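Local coordinates for protein glucose-6-phosphate dehydrogenase (Trypanosoma cruzi, PDB 5AQ1) that catalyses the NADP-dependent oxidation of glucose 6-phosphate to 6-phosphogluconolactone, the entry step of the pentose phosphate pathway, at residues K413-G416 with T421-T424; N394-R399 with E404-K409; F146-P151 with V156-G161; A122-R127 with R160-G165. All coordinates share one frame; numbering follows the deposited sequence.

Contact 1 (K413-G416 with T421-T424); sequences KTPG and THQT
Thr421 faces Lys413 as an antiparallel, non-hydrogen-bonded pair close to the turn of the β-hairpin of strands 405-413 and 421-429. The two CA atoms are 4.5 Å apart and the side chains diverge, Thr421 sending its OG1 to the backbone O of Ser390. Its carbonyl does the touching instead: Thr414 lays CG2 against Thr421 O at 3.5 Å. His422 comes next and turns its side chain toward 413-416. Its CG sits between the backbone N and the carbonyl carbon (chi1 76°), which brings the imidazole beside the turn. Lys413 O lies at the ring edge, near its plane, 3.3 Å from His422 CE1. The Pro415 side chain runs at about a right angle to that of His422, with CD 3.7 Å from His422 CE1, while Thr414 CG2 packs on His422 CB. NE2 of the imidazole is hydrogen-bonded to the hydroxyl of Tyr434 of the second subunit, and Thr424 OG1 reaches the same hydroxyl, so this hairpin end belongs to the subunit interface. The lysine ammonium, also paired with Glu216 of the second subunit, grips the turn: Lys413 NZ donates to Gly416 O at 2.7 Å and to Thr414 O at 3.0 Å.

Contact 2 (N394-R399 with E404-K409); sequences NELVIR and EAMYLK
Val397 and Tyr407 form the central hydrogen-bonded pair of an antiparallel β-hairpin, with Glu395-Lys409 and Arg399-Ala405 on either side. Each pair is closed by two backbone hydrogen bonds, six in all; Val397 N reaches Tyr407 O at 2.8 Å. CA-H groups of residues between these pairs lean on the same carbonyls: Met406 CA is 3.3 Å from Val397 O. The aromatic contact is a CH-pi interaction: Val397 CB stands 3.7 Å from the centroid of the Tyr407 ring, 17° off its normal, with CG1 reaching toward the hydroxyl end. The ring folds over its neighbour because Tyr407 CG lies between the backbone N and the carbonyl carbon (chi1 56°). On the same face the Arg399 guanidinium, its plane 49° from the phenol ring, has Ala405 CB over one face at 3.7 Å from NH2; NE and NH2 donate to the carbonyls of Pro402 and Ser403 in the turn. Glu395 OE1 and Lys409 NZ make a long salt bridge of 3.8 Å, the carboxylate being shared with Arg377 and Tyr506. Leu396, Ile398, Met406 and Leu408 form the apolar opposite face, where Ile398 CG1 meets Met406 SD at 4.0 Å. Strands 373-380 and 421-429 flank the hairpin in the mixed sheet; helix 216-219 packs through Met217 on Ile398 and Met406, and Leu408 meets Val230 of the second subunit.

Contact 3 (F146-P151 with V156-G161); sequences FYLALP and VGVCRG. With NDP (NADPH dihydro-nicotinamide-adenine-dinucleotide phosphate), chain G.
Leu150 and Val158 point at each other tip to tip, CD1 of the leucine 3.8 Å from CG2 of the valine. Leu148, two residues earlier and turned to the same side, meets the helix in the same manner: its CD2 is the branch that touches, 4.1 Å from Val158 CG1 and 3.9 Å from Cys159 SG. Val158 thus receives both leucines. With CG1 anti to the backbone N (chi1 172°), its two methyls spread so that CG2 faces Leu150 while CG1 serves both Leu148 and Leu150. Cys159 comes in from the flank with its sulfur alone. The pieces joined are the strand, with its following loop, and the helix of the β-α-β unit made by strand 143-148, helix 155-165 and strand 175-179 in the Rossmann-like nucleotide-binding domain. Leu38 of the adjacent strand 33-38 touches both Leu150 and Val158, and Tyr115 also packs on both.

Just past the C-terminal end of the strand the backbone passes to the cofactor. O3D of the nicotinamide-side ribose of NADPH donates a hydrogen bond to Leu150 O, with the two oxygens 2.5 Å apart. Pro151 lies alongside the adenosine half, its CD 3.5 Å from O4B of the adenosine ribose and its CG 3.6 Å from N7A of the adenine. Across the two segments there is no hydrogen bond: they are held by methyl-methyl and methyl-sulfur contacts, while the polar backbone at Leu150 is turned to the dinucleotide, consistent with a hydrophobic interior backing the cofactor loop.

Contact 4 (A122-R127 with R160-G165); sequences ARLNER and RGLSKG
Leu124 reaches from helix 118-134 toward helix 155-165, and its side chain can be followed outward. CB leaves the helix on the side turned to 160-165. CG stands anti to the backbone N (chi1 176°), beside the carbonyl carbon. Of the two methyls, CD2 makes the contact, 3.9 Å from Leu162 CD2. The two leucines cross at a slant, and Leu162 arrives by its end: its CB does not aim at the other helix, chi2 of 171° sets CD1 anti to CA, and the other branch, CD2, is the one that meets Leu124.

The next residue, Asn125, faces the end of the second segment. Its CB lies 3.3 Å from Gly165 O and its CG 3.6 Å from the same oxygen, a van der Waals approach without a hydrogen bond; the amide OD1 is instead bonded to Arg144. Ala122 completes the edge, its CA 4.4 Å from Gly165 O. Gly165 is the residue whose backbone comes closest to the first helix, with CA atoms of Ala122 and Gly165 5.7 Å apart.

The short helical segments cross at -58° with their axes 9.9 Å apart at closest, and few residues touch. Both helices lie against the parallel sheet of the nucleotide-binding domain: Leu124 rests on Leu69 and Tyr71 of strand 67-72 and on Met111 of strand 108-112, and Leu162 on Leu148 of strand 143-148.

The four contacts fall into two pairs, one in each family region. Contacts 3 and 4 have centres 11 Å apart and share Arg160 and Gly161 of helix 155-165; Leu162 joins them, with Phe146 CE1 3.6 Å from Leu162 CD2. Contact 3 meets NADPH directly, whereas the Leu124 side chain of contact 4 is about 12 Å from it. Contacts 1 and 2, centres 18 Å apart, occupy successive strands of the mixed sheet, and both touch the second subunit. Glu404 of contact 2 has its side chain about 10 Å from bound glucose 6-phosphate. Between the pairs, the nearest atoms of contacts 2 and 3 are about 18 Å apart.

Contact 1 (K413-G416 with T421-T424)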
# COMPACT_ATOMS: atom_id res chain seq x y z
N LYS B 413 2.31 6.71 25.18
CA LYS B 413 2.50 7.77 26.16
C LYS B 413 2.82 7.15 27.51
O LYS B 413 2.20 6.17 27.90
CB LYS B 413 1.24 8.64 26.25
CG LYS B 413 1.31 9.76 27.27
CD LYS B 413 -0.07 10.32 27.56
CE LYS B 413 -0.07 11.20 28.79
NZ LYS B 413 0.07 10.42 30.05
N THR B 414 3.79 7.72 28.23
CA THR B 414 4.10 7.27 29.59
C THR B 414 2.90 7.52 30.49
O THR B 414 2.44 8.66 30.59
CB THR B 414 5.31 7.99 30.19
OG1 THR B 414 5.17 9.41 30.03
CG2 THR B 414 6.60 7.55 29.52
N PRO B 415 2.37 6.47 31.14
CA PRO B 415 1.18 6.60 31.97
C PRO B 415 1.30 7.68 33.04
O PRO B 415 2.33 7.76 33.71
CB PRO B 415 1.06 5.23 32.64
CG PRO B 415 1.77 4.30 31.73
CD PRO B 415 2.88 5.09 31.11
N GLY B 416 0.26 8.50 33.19
CA GLY B 416 0.20 9.51 34.24
C GLY B 416 0.29 10.94 33.72
O GLY B 416 -0.11 11.23 32.60
N THR B 421 7.18 9.58 26.12
CA THR B 421 6.95 8.30 25.47
C THR B 421 7.80 7.20 26.10
O THR B 421 8.81 7.46 26.75
CB THR B 421 7.27 8.35 23.97
OG1 THR B 421 8.65 8.68 23.78
CG2 THR B 421 6.40 9.38 23.27
N HIS B 422 7.36 5.96 25.90
CA HIS B 422 8.08 4.77 26.33
C HIS B 422 7.67 3.60 25.44
O HIS B 422 6.61 3.64 24.82
CB HIS B 422 7.79 4.44 27.80
CG HIS B 422 6.45 3.81 28.03
ND1 HIS B 422 5.27 4.43 27.70
CD2 HIS B 422 6.12 2.61 28.55
CE1 HIS B 422 4.26 3.63 28.01
NE2 HIS B 422 4.75 2.53 28.54
N GLN B 423 8.51 2.57 25.37
CA GLN B 423 8.15 1.36 24.63
C GLN B 423 7.42 0.39 25.57
O GLN B 423 7.84 0.18 26.70
CB GLN B 423 9.38 0.71 23.99
CG GLN B 423 9.08 -0.58 23.23
CD GLN B 423 10.06 -0.86 22.09
OE1 GLN B 423 11.18 -1.34 22.30
NE2 GLN B 423 9.63 -0.55 20.86
N THR B 424 6.33 -0.18 25.07
CA THR B 424 5.51 -1.14 25.83
C THR B 424 5.11 -2.30 24.90
O THR B 424 5.66 -2.42 23.80
CB THR B 424 4.29 -0.43 26.45
OG1 THR B 424 3.56 -1.36 27.27
CG2 THR B 424 3.36 0.15 25.38

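Contact 2 (N394-R399 with E404-K409)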
# COMPACT_ATOMS: atom_id res chain seq x y z
N ASN B 394 8.71 -0.51 15.84
CA ASN B 394 7.78 -1.55 16.27
C ASN B 394 8.38 -2.92 15.97
O ASN B 394 9.22 -3.07 15.09
CB ASN B 394 6.43 -1.43 15.55
CG ASN B 394 5.70 -0.14 15.85
OD1 ASN B 394 4.79 0.23 15.10
ND2 ASN B 394 6.07 0.57 16.92
N GLU B 395 7.94 -3.92 16.72
CA GLU B 395 8.46 -5.26 16.55
C GLU B 395 7.40 -6.28 16.96
O GLU B 395 6.86 -6.20 18.06
CB GLU B 395 9.72 -5.43 17.40
CG GLU B 395 10.70 -6.46 16.87
CD GLU B 395 11.84 -6.70 17.84
OE1 GLU B 395 11.57 -6.97 19.03
OE2 GLU B 395 13.00 -6.63 17.42
N LEU B 396 7.09 -7.20 16.06
CA LEU B 396 6.27 -8.35 16.41
C LEU B 396 7.21 -9.46 16.86
O LEU B 396 8.13 -9.83 16.14
CB LEU B 396 5.43 -8.82 15.22
CG LEU B 396 4.50 -10.01 15.48
CD1 LEU B 396 3.45 -9.68 16.54
CD2 LEU B 396 3.84 -10.44 14.18
N VAL B 397 6.98 -9.97 18.06
CA VAL B 397 7.81 -11.02 18.63
C VAL B 397 6.97 -12.27 18.84
O VAL B 397 5.98 -12.24 19.56
CB VAL B 397 8.41 -10.58 19.97
CG1 VAL B 397 9.34 -11.66 20.52
CG2 VAL B 397 9.15 -9.26 19.80
N ILE B 398 7.36 -13.36 18.18
CA ILE B 398 6.78 -14.67 18.42
C ILE B 398 7.83 -15.52 19.13
O ILE B 398 8.87 -15.82 18.56
CB ILE B 398 6.36 -15.37 17.11
CG1 ILE B 398 5.27 -14.56 16.40
CG2 ILE B 398 5.86 -16.79 17.39
CD1 ILE B 398 5.20 -14.82 14.92
N ARG B 399 7.56 -15.88 20.39
CA ARG B 399 8.46 -16.72 21.17
C ARG B 399 7.87 -18.12 21.30
O ARG B 399 6.84 -18.30 21.93
CB ARG B 399 8.70 -16.12 22.56
CG ARG B 399 9.78 -16.84 23.35
CD ARG B 399 10.10 -16.16 24.67
NE ARG B 399 8.97 -16.19 25.59
CZ ARG B 399 8.44 -15.13 26.21
NH1 ARG B 399 8.94 -13.91 26.04
NH2 ARG B 399 7.40 -15.30 27.03
N GLU B 404 5.86 -19.86 25.88
CA GLU B 404 5.42 -19.44 24.55
C GLU B 404 4.45 -18.26 24.58
O GLU B 404 3.52 -18.22 25.39
CB GLU B 404 4.82 -20.59 23.72
CG GLU B 404 4.08 -21.67 24.50
CD GLU B 404 4.99 -22.79 24.97
OE1 GLU B 404 5.35 -23.66 24.15
OE2 GLU B 404 5.33 -22.81 26.17
N ALA B 405 4.71 -17.29 23.70
CA ALA B 405 3.98 -16.04 23.68
C ALA B 405 4.12 -15.32 22.34
O ALA B 405 5.07 -15.56 21.59
CB ALA B 405 4.47 -15.13 24.79
N MET B 406 3.15 -14.46 22.05
CA MET B 406 3.23 -13.52 20.94
C MET B 406 2.97 -12.13 21.50
O MET B 406 2.00 -11.92 22.24
CB MET B 406 2.22 -13.87 19.84
CG MET B 406 2.34 -13.00 18.60
SD MET B 406 1.48 -13.63 17.13
CE MET B 406 -0.22 -13.42 17.62
N TYR B 407 3.84 -11.18 21.18
CA TYR B 407 3.61 -9.79 21.59
C TYR B 407 4.11 -8.78 20.57
O TYR B 407 5.04 -9.05 19.80
CB TYR B 407 4.19 -9.51 22.99
CG TYR B 407 5.67 -9.82 23.17
CD1 TYR B 407 6.10 -11.09 23.53
CD2 TYR B 407 6.62 -8.82 23.03
CE1 TYR B 407 7.45 -11.37 23.73
CE2 TYR B 407 7.97 -9.09 23.22
CZ TYR B 407 8.38 -10.36 23.57
OH TYR B 407 9.72 -10.61 23.75
N LEU B 408 3.46 -7.61 20.58
CA LEU B 408 3.76 -6.53 19.65
C LEU B 408 4.32 -5.33 20.42
O LEU B 408 3.61 -4.69 21.20
CB LEU B 408 2.48 -6.13 18.92
CG LEU B 408 2.58 -4.96 17.93
CD1 LEU B 408 3.51 -5.31 16.78
CD2 LEU B 408 1.19 -4.60 17.43
N LYS B 409 5.60 -5.05 20.20
CA LYS B 409 6.26 -3.93 20.86
C LYS B 409 5.95 -2.65 20.11
O LYS B 409 6.14 -2.58 18.90
CB LYS B 409 7.77 -4.15 20.90
CG LYS B 409 8.20 -5.39 21.66
CD LYS B 409 9.69 -5.64 21.49
CE LYS B 409 10.52 -4.70 22.35
NZ LYS B 409 11.98 -4.94 22.16

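Contact 3 (F146-P151 with V156-G161)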
# COMPACT_ATOMS: atom_id res chain seq x y z
N PHE B 146 5.14 -46.96 10.22
CA PHE B 146 6.50 -47.33 10.60
C PHE B 146 7.26 -46.08 11.03
O PHE B 146 7.46 -45.17 10.22
CB PHE B 146 7.22 -48.01 9.44
CG PHE B 146 6.62 -49.33 9.04
CD1 PHE B 146 6.84 -50.46 9.81
CD2 PHE B 146 5.84 -49.44 7.90
CE1 PHE B 146 6.28 -51.68 9.45
CE2 PHE B 146 5.28 -50.65 7.53
CZ PHE B 146 5.50 -51.77 8.31
N TYR B 147 7.65 -46.03 12.30
CA TYR B 147 8.47 -44.93 12.81
C TYR B 147 9.94 -45.37 12.83
O TYR B 147 10.30 -46.27 13.58
CB TYR B 147 8.03 -44.52 14.22
CG TYR B 147 8.44 -43.11 14.60
CD1 TYR B 147 9.79 -42.75 14.69
CD2 TYR B 147 7.49 -42.13 14.88
CE1 TYR B 147 10.17 -41.47 15.04
CE2 TYR B 147 7.86 -40.84 15.23
CZ TYR B 147 9.21 -40.52 15.30
OH TYR B 147 9.59 -39.24 15.64
N LEU B 148 10.77 -44.72 12.01
CA LEU B 148 12.18 -45.08 11.93
C LEU B 148 13.01 -44.20 12.86
O LEU B 148 13.56 -43.18 12.44
CB LEU B 148 12.69 -44.97 10.49
CG LEU B 148 12.42 -46.19 9.60
CD1 LEU B 148 10.93 -46.49 9.49
CD2 LEU B 148 13.02 -45.99 8.22
N ALA B 149 13.09 -44.61 14.12
CA ALA B 149 13.92 -43.93 15.13
C ALA B 149 15.31 -44.55 15.17
O ALA B 149 15.73 -45.08 16.20
CB ALA B 149 13.25 -44.01 16.49
N LEU B 150 16.02 -44.47 14.05
CA LEU B 150 17.27 -45.18 13.83
C LEU B 150 18.36 -44.23 13.33
O LEU B 150 18.05 -43.15 12.83
CB LEU B 150 17.06 -46.27 12.77
CG LEU B 150 16.01 -47.34 13.08
CD1 LEU B 150 15.60 -48.07 11.81
CD2 LEU B 150 16.55 -48.33 14.11
N PRO B 151 19.64 -44.63 13.44
CA PRO B 151 20.72 -43.82 12.85
C PRO B 151 20.69 -43.81 11.32
O PRO B 151 20.16 -44.74 10.72
CB PRO B 151 22.01 -44.50 13.34
CG PRO B 151 21.59 -45.50 14.37
CD PRO B 151 20.16 -45.83 14.12
N VAL B 156 18.65 -46.78 4.70
CA VAL B 156 18.25 -47.29 3.39
C VAL B 156 17.96 -48.79 3.44
O VAL B 156 17.00 -49.26 2.83
CB VAL B 156 19.32 -46.99 2.31
CG1 VAL B 156 18.93 -47.59 0.97
CG2 VAL B 156 19.53 -45.49 2.16
N GLY B 157 18.80 -49.54 4.16
CA GLY B 157 18.60 -50.98 4.35
C GLY B 157 17.27 -51.32 4.99
O GLY B 157 16.61 -52.29 4.59
N VAL B 158 16.86 -50.52 5.97
CA VAL B 158 15.57 -50.71 6.64
C VAL B 158 14.41 -50.39 5.72
O VAL B 158 13.41 -51.09 5.71
CB VAL B 158 15.47 -49.85 7.92
CG1 VAL B 158 14.07 -49.90 8.50
CG2 VAL B 158 16.47 -50.34 8.95
N CYS B 159 14.55 -49.31 4.95
CA CYS B 159 13.54 -48.94 3.96
C CYS B 159 13.37 -50.04 2.89
O CYS B 159 12.25 -50.33 2.48
CB CYS B 159 13.90 -47.61 3.30
SG CYS B 159 13.78 -46.18 4.40
N ARG B 160 14.48 -50.65 2.47
CA ARG B 160 14.43 -51.73 1.49
C ARG B 160 13.74 -52.98 2.04
O ARG B 160 12.94 -53.60 1.35
CB ARG B 160 15.83 -52.08 0.98
CG ARG B 160 16.35 -51.10 -0.05
CD ARG B 160 17.75 -51.43 -0.52
NE ARG B 160 18.27 -50.35 -1.37
CZ ARG B 160 19.55 -50.16 -1.68
NH1 ARG B 160 20.50 -50.97 -1.21
NH2 ARG B 160 19.89 -49.14 -2.46
N GLY B 161 14.07 -53.34 3.28
CA GLY B 161 13.46 -54.50 3.94
C GLY B 161 11.97 -54.33 4.15
O GLY B 161 11.20 -55.26 3.89
PA NDP G . 20.46 -43.79 18.98
O1A NDP G . 21.94 -43.58 18.83
O2A NDP G . 19.83 -43.80 20.37
O5B NDP G . 20.11 -45.15 18.20
C5B NDP G . 18.76 -45.62 18.15
C4B NDP G . 18.71 -47.14 18.22
O4B NDP G . 19.22 -47.65 16.98
C3B NDP G . 19.56 -47.76 19.33
O3B NDP G . 18.81 -48.05 20.51
C2B NDP G . 20.08 -49.03 18.70
O2B NDP G . 19.19 -50.10 18.96
C1B NDP G . 20.11 -48.74 17.21
N9A NDP G . 21.49 -48.44 16.77
C8A NDP G . 22.34 -47.53 17.31
N7A NDP G . 23.53 -47.53 16.65
C5A NDP G . 23.45 -48.45 15.67
C6A NDP G . 24.33 -48.96 14.61
N6A NDP G . 25.59 -48.47 14.46
N1A NDP G . 23.85 -49.93 13.78
C2A NDP G . 22.60 -50.43 13.92
N3A NDP G . 21.75 -50.01 14.87
C4A NDP G . 22.10 -49.04 15.76
O3 NDP G . 19.67 -42.76 18.03
PN NDP G . 18.62 -41.67 18.59
O1N NDP G . 17.44 -42.35 19.25
O2N NDP G . 19.40 -40.62 19.36
O5D NDP G . 18.10 -41.01 17.22
C5D NDP G . 17.34 -41.75 16.27
C4D NDP G . 17.17 -40.92 15.00
O4D NDP G . 16.49 -39.70 15.30
C3D NDP G . 18.52 -40.54 14.41
O3D NDP G . 18.47 -40.64 12.98
C2D NDP G . 18.73 -39.10 14.84
O2D NDP G . 19.56 -38.38 13.92
C1D NDP G . 17.30 -38.57 14.94
N1N NDP G . 17.20 -37.46 15.91
C2N NDP G . 17.14 -37.71 17.23
C3N NDP G . 17.06 -36.68 18.16
C7N NDP G . 16.98 -36.98 19.63
O7N NDP G . 16.31 -36.25 20.34
N7N NDP G . 17.65 -38.02 20.15
C4N NDP G . 17.03 -35.24 17.72
C5N NDP G . 17.10 -35.11 16.27
C6N NDP G . 17.18 -36.21 15.43
P2B NDP G . 19.62 -51.65 18.92
O1X NDP G . 21.12 -51.67 19.13
O2X NDP G . 18.84 -52.22 20.08
O3X NDP G . 19.19 -52.13 17.55

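Contact 4 (A122-R127 with R160-G165)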
# COMPACT_ATOMS: atom_id res chain seq x y z
N ALA B 122 10.32 -60.39 7.40
CA ALA B 122 9.25 -61.37 7.26
C ALA B 122 8.63 -61.69 8.63
O ALA B 122 7.41 -61.77 8.76
CB ALA B 122 9.77 -62.65 6.61
N ARG B 123 9.48 -61.86 9.65
CA ARG B 123 9.01 -62.06 11.02
C ARG B 123 8.20 -60.86 11.50
O ARG B 123 7.14 -61.02 12.12
CB ARG B 123 10.18 -62.30 11.98
CG ARG B 123 10.78 -63.69 11.89
CD ARG B 123 12.08 -63.82 12.69
NE ARG B 123 11.90 -63.48 14.10
CZ ARG B 123 12.42 -62.41 14.72
NH1 ARG B 123 13.18 -61.53 14.07
NH2 ARG B 123 12.18 -62.22 16.01
N LEU B 124 8.70 -59.66 11.21
CA LEU B 124 8.00 -58.41 11.55
C LEU B 124 6.61 -58.36 10.93
O LEU B 124 5.63 -58.06 11.61
CB LEU B 124 8.82 -57.20 11.10
CG LEU B 124 8.22 -55.80 11.29
CD1 LEU B 124 7.84 -55.53 12.74
CD2 LEU B 124 9.19 -54.73 10.79
N ASN B 125 6.54 -58.66 9.63
CA ASN B 125 5.28 -58.71 8.91
C ASN B 125 4.27 -59.65 9.57
O ASN B 125 3.09 -59.31 9.72
CB ASN B 125 5.53 -59.14 7.47
CG ASN B 125 4.27 -59.10 6.62
OD1 ASN B 125 3.76 -58.03 6.31
ND2 ASN B 125 3.78 -60.27 6.22
N GLU B 126 4.75 -60.83 9.96
CA GLU B 126 3.90 -61.86 10.57
C GLU B 126 3.37 -61.44 11.93
O GLU B 126 2.23 -61.75 12.29
CB GLU B 126 4.67 -63.17 10.70
CG GLU B 126 4.94 -63.83 9.36
CD GLU B 126 6.00 -64.90 9.43
OE1 GLU B 126 6.23 -65.49 10.52
OE2 GLU B 126 6.63 -65.15 8.38
N ARG B 127 4.22 -60.77 12.70
CA ARG B 127 3.83 -60.26 14.00
C ARG B 127 2.74 -59.19 13.84
O ARG B 127 1.78 -59.15 14.61
CB ARG B 127 5.04 -59.68 14.72
CG ARG B 127 4.76 -59.15 16.11
CD ARG B 127 4.21 -60.23 17.04
NE ARG B 127 4.62 -59.98 18.42
CZ ARG B 127 5.80 -60.32 18.94
NH1 ARG B 127 6.71 -60.96 18.20
NH2 ARG B 127 6.07 -60.03 20.20
N ARG B 160 14.48 -50.65 2.47
CA ARG B 160 14.43 -51.73 1.49
C ARG B 160 13.74 -52.98 2.04
O ARG B 160 12.94 -53.60 1.35
CB ARG B 160 15.83 -52.08 0.98
CG ARG B 160 16.35 -51.10 -0.05
CD ARG B 160 17.75 -51.43 -0.52
NE ARG B 160 18.27 -50.35 -1.37
CZ ARG B 160 19.55 -50.16 -1.68
NH1 ARG B 160 20.50 -50.97 -1.21
NH2 ARG B 160 19.89 -49.14 -2.46
N GLY B 161 14.07 -53.34 3.28
CA GLY B 161 13.46 -54.50 3.94
C GLY B 161 11.97 -54.33 4.15
O GLY B 161 11.20 -55.26 3.89
N LEU B 162 11.56 -53.15 4.61
CA LEU B 162 10.14 -52.84 4.82
C LEU B 162 9.37 -52.86 3.50
O LEU B 162 8.29 -53.45 3.42
CB LEU B 162 9.98 -51.47 5.49
CG LEU B 162 10.35 -51.37 6.97
CD1 LEU B 162 10.34 -49.92 7.41
CD2 LEU B 162 9.42 -52.21 7.83
N SER B 163 9.92 -52.20 2.49
CA SER B 163 9.30 -52.13 1.16
C SER B 163 9.12 -53.52 0.57
O SER B 163 8.08 -53.84 0.00
CB SER B 163 10.14 -51.28 0.22
OG SER B 163 9.49 -51.08 -1.02
N LYS B 164 10.15 -54.35 0.72
CA LYS B 164 10.18 -55.67 0.11
C LYS B 164 9.24 -56.66 0.81
O LYS B 164 8.56 -57.44 0.14
CB LYS B 164 11.61 -56.21 0.12
CG LYS B 164 11.82 -57.52 -0.64
CD LYS B 164 13.17 -58.14 -0.32
CE LYS B 164 13.30 -59.54 -0.91
NZ LYS B 164 13.64 -59.51 -2.36
N GLY B 165 9.20 -56.63 2.15
CA GLY B 165 8.55 -57.71 2.90
C GLY B 165 7.64 -57.37 4.07
O GLY B 165 7.28 -58.26 4.83